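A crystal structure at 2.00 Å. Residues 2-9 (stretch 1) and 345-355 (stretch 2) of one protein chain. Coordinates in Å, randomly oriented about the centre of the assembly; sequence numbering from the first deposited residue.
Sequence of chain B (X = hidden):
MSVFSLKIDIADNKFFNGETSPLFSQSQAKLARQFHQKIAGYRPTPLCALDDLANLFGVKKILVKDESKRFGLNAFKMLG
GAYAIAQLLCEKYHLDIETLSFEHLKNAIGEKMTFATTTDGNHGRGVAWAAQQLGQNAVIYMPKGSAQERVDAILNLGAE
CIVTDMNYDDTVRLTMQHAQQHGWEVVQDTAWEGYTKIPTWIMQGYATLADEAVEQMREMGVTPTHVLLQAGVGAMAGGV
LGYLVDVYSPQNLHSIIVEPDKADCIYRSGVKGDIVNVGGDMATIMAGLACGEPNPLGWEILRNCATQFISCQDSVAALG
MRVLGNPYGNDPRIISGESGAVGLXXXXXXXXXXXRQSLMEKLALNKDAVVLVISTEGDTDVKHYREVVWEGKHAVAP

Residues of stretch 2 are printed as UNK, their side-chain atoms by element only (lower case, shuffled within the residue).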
# COMPACT_ATOMS: atom_id res chain seq x y z
N SER B 2 -2.20 7.30 14.32
CA SER B 2 -2.25 8.37 15.36
C SER B 2 -3.55 9.17 15.26
O SER B 2 -4.35 8.96 14.35
CB SER B 2 -1.07 9.30 15.20
OG SER B 2 -1.17 10.00 13.98
N VAL B 3 -3.74 10.08 16.22
CA VAL B 3 -4.80 11.06 16.15
C VAL B 3 -4.25 12.28 15.40
O VAL B 3 -3.18 12.79 15.73
CB VAL B 3 -5.34 11.41 17.55
CG1 VAL B 3 -6.37 12.53 17.47
CG2 VAL B 3 -5.96 10.18 18.21
N PHE B 4 -4.96 12.71 14.36
CA PHE B 4 -4.55 13.89 13.60
C PHE B 4 -5.76 14.65 13.07
O PHE B 4 -6.82 14.06 12.88
CB PHE B 4 -3.59 13.50 12.45
CG PHE B 4 -4.16 12.48 11.48
CD1 PHE B 4 -4.87 12.89 10.35
CD2 PHE B 4 -3.93 11.12 11.66
CE1 PHE B 4 -5.37 11.96 9.43
CE2 PHE B 4 -4.42 10.19 10.75
CZ PHE B 4 -5.14 10.61 9.63
N SER B 5 -5.58 15.95 12.82
CA SER B 5 -6.68 16.80 12.38
C SER B 5 -6.43 17.35 10.99
O SER B 5 -5.67 18.29 10.80
CB SER B 5 -6.89 17.96 13.36
OG SER B 5 -7.24 17.48 14.65
N LEU B 6 -7.08 16.74 10.01
CA LEU B 6 -7.07 17.26 8.64
C LEU B 6 -8.31 18.09 8.46
O LEU B 6 -9.40 17.72 8.94
CB LEU B 6 -6.98 16.15 7.60
CG LEU B 6 -5.70 15.29 7.69
CD1 LEU B 6 -5.71 14.23 6.60
CD2 LEU B 6 -4.44 16.14 7.57
N LYS B 7 -8.15 19.21 7.77
CA LYS B 7 -9.26 20.12 7.54
C LYS B 7 -10.37 19.38 6.80
O LYS B 7 -10.19 18.93 5.67
CB LYS B 7 -8.77 21.34 6.75
CG LYS B 7 -9.86 22.32 6.39
CD LYS B 7 -9.43 23.19 5.21
CE LYS B 7 -10.54 24.15 4.85
NZ LYS B 7 -10.07 25.31 4.02
N ILE B 8 -11.51 19.20 7.47
CA ILE B 8 -12.73 18.69 6.81
C ILE B 8 -13.91 19.57 7.18
O ILE B 8 -14.55 19.36 8.22
CB ILE B 8 -13.12 17.26 7.24
CG1 ILE B 8 -11.96 16.27 7.10
CG2 ILE B 8 -14.31 16.77 6.41
CD1 ILE B 8 -12.12 15.09 8.05
N ASP B 9 -14.20 20.57 6.36
CA ASP B 9 -15.34 21.44 6.62
C ASP B 9 -16.57 20.83 5.97
O ASP B 9 -16.55 20.52 4.77
CB ASP B 9 -15.08 22.84 6.08
CG ASP B 9 -14.00 23.58 6.87
OD1 ASP B 9 -13.83 23.31 8.07
OD2 ASP B 9 -13.32 24.46 6.29
N UNK B 345 -10.69 9.09 1.20
CA UNK B 345 -9.84 9.85 2.11
C UNK B 345 -10.62 10.53 3.21
O UNK B 345 -10.16 10.56 4.35
N UNK B 346 -11.80 11.07 2.87
CA UNK B 346 -12.62 11.77 3.87
C UNK B 346 -12.98 10.84 5.03
O UNK B 346 -12.86 11.21 6.19
c UNK B 346 -14.88 12.82 4.34
c UNK B 346 -13.89 12.39 3.25
c UNK B 346 -13.53 13.58 2.38
N UNK B 347 -13.42 9.62 4.69
CA UNK B 347 -13.80 8.65 5.72
C UNK B 347 -12.62 8.33 6.62
O UNK B 347 -12.77 8.19 7.84
c UNK B 347 -15.59 7.46 4.21
c UNK B 347 -16.01 6.07 3.75
c UNK B 347 -16.70 8.10 5.00
c UNK B 347 -14.34 7.36 5.09
N UNK B 348 -11.44 8.20 6.03
CA UNK B 348 -10.24 7.88 6.79
C UNK B 348 -9.85 9.07 7.70
O UNK B 348 -9.45 8.86 8.85
c UNK B 348 -9.09 7.52 5.86
N UNK B 349 -9.97 10.30 7.17
CA UNK B 349 -9.65 11.50 7.94
C UNK B 349 -10.59 11.65 9.14
O UNK B 349 -10.18 12.11 10.21
c UNK B 349 -9.73 12.75 7.06
N UNK B 350 -11.85 11.30 8.93
CA UNK B 350 -12.86 11.34 9.99
C UNK B 350 -12.47 10.33 11.06
O UNK B 350 -12.49 10.63 12.25
c UNK B 350 -14.26 11.01 9.44
c UNK B 350 -14.82 12.19 8.62
c UNK B 350 -15.22 10.62 10.57
N UNK B 351 -12.11 9.12 10.63
CA UNK B 351 -11.80 8.05 11.55
C UNK B 351 -10.72 8.43 12.53
O UNK B 351 -10.84 8.19 13.72
n UNK B 351 -11.73 5.06 12.59
c UNK B 351 -11.00 4.18 13.32
c UNK B 351 -11.41 6.78 10.82
n UNK B 351 -9.73 4.24 12.90
c UNK B 351 -9.64 5.18 11.92
c UNK B 351 -10.92 5.70 11.73
N UNK B 352 -9.65 9.06 12.04
CA UNK B 352 -8.51 9.38 12.90
C UNK B 352 -8.58 10.74 13.60
O UNK B 352 -7.74 11.04 14.46
c UNK B 352 -6.61 6.04 10.08
c UNK B 352 -6.04 5.65 12.40
o UNK B 352 -5.78 3.89 10.82
c UNK B 352 -6.39 6.95 12.71
c UNK B 352 -6.14 5.20 11.09
c UNK B 352 -6.97 7.37 10.41
c UNK B 352 -7.22 9.26 12.09
c UNK B 352 -6.86 7.83 11.72
N UNK B 353 -9.57 11.56 13.23
CA UNK B 353 -9.79 12.89 13.80
C UNK B 353 -10.15 12.83 15.27
O UNK B 353 -10.92 11.95 15.68
c UNK B 353 -11.21 17.07 14.01
c UNK B 353 -10.62 16.07 12.15
n UNK B 353 -10.80 17.27 12.75
c UNK B 353 -10.92 15.08 13.10
n UNK B 353 -11.28 15.74 14.23
c UNK B 353 -10.91 13.58 13.01
N UNK B 354 -9.63 13.77 16.09
CA UNK B 354 -10.06 13.82 17.49
C UNK B 354 -11.58 14.03 17.65
O UNK B 354 -12.16 13.58 18.64
c UNK B 354 -8.59 14.77 15.78
c UNK B 354 -9.28 14.99 18.10
c UNK B 354 -8.56 15.66 16.99
N UNK B 355 -12.23 14.67 16.68
CA UNK B 355 -13.67 14.91 16.78
C UNK B 355 -14.44 13.87 15.98
O UNK B 355 -15.53 14.14 15.48
c UNK B 355 -14.03 16.34 16.35
n UNK B 355 -13.08 19.11 15.71
o UNK B 355 -14.37 19.65 17.46
c UNK B 355 -13.71 18.82 16.85
c UNK B 355 -13.56 17.39 17.36
O HOH W 1 -8.32 14.11 10.51
O HOH W 2 -10.33 19.80 11.13

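Position 345 has backbone atoms alone and lies out of reach of stretch 1; with no side-chain atom at all, it is G345. Position 346 carries three carbons, one bearing the other two, so the side chain branches at CB, the mark of valine. One of the outer carbons meets I8 only loosely, 4.5 Å from I8 CG2; the residue is V346, buried, and that atom is its CG1.

Position 347 has four carbons forked at the second and points away from stretch 1. This is leucine, L347. Position 348 holds a single carbon and makes no contact across the stretches; it is alanine, A348. Position 349 also has one carbon, yet here that atom is well used: CB of 349 lies 3.5 Å from I8 CD1 and 4.3 Å from L6 CD1. The residue is A349, and its CB forms the closest side-chain contact that I8 makes with the helix. At position 350 three carbons again branch at CB, and although the CA-to-CB bond points away, one of the outer two comes within 4.0 Å of I8 CD1; this is V350, and the atom is its CG2.

Position 351 shows one carbon followed by a five-membered ring of three carbons and two nitrogens, and touches nothing in stretch 1; it is a histidine, H351. Position 352 has one carbon and then a six-carbon ring bearing an oxygen. Its CA-to-CB bond is directed toward stretch 1, and its CB packs 3.2 Å from F4 CE2, while its ring lies nearly parallel to that of F4, with planes at 24° and centroids 5.4 Å apart, slid so far that the two barely overlap. The lone oxygen outside the ring identifies tyrosine, Y352.

Position 353 again has one carbon and a five-membered ring with two nitrogens. S5 OG sits over one face of this ring and L6 O lies at its edge, 3.8 Å from a ring carbon. The residue is H353, and that carbon is its CD2. The two nitrogens have different partners: H353 ND1 accepts a hydrogen bond from the backbone N of position 355 at 2.8 Å, and H353 NE2 lies 3.0 Å from the O of water 2, with which it is hydrogen-bonded; the same water donates to L6 O. At position 354 three carbons close a ring onto the backbone nitrogen, as in proline alone, one of them 3.6 Å from V3 CG1 and 3.2 Å from S5 OG; the residue is P354, and that carbon is its CD. Position 355 has three carbons, the last carrying one oxygen and one nitrogen, and makes no contact with stretch 1, hence glutamine; Q355 is the N-cap residue of a following helix.

The contact combines backbone polarity with apolar packing. A single direct hydrogen bond joins the stretches, F4 N to Y352 O at 3.2 Å, and V3 CA approaches Y352 O at 3.4 Å. In return, F4 O receives a CA-H...O contact from H353 CA at 3.3 Å. Water 1 extends this pattern, donating to F4 O and A349 O and accepting from L6 N, so it ties the loop to the helix backbone. Beyond it, I8 points toward the helix and covers A349 and V350, while F4 packs against Y352.

Stretch 2 345-355: GVLAAVHYHPQ
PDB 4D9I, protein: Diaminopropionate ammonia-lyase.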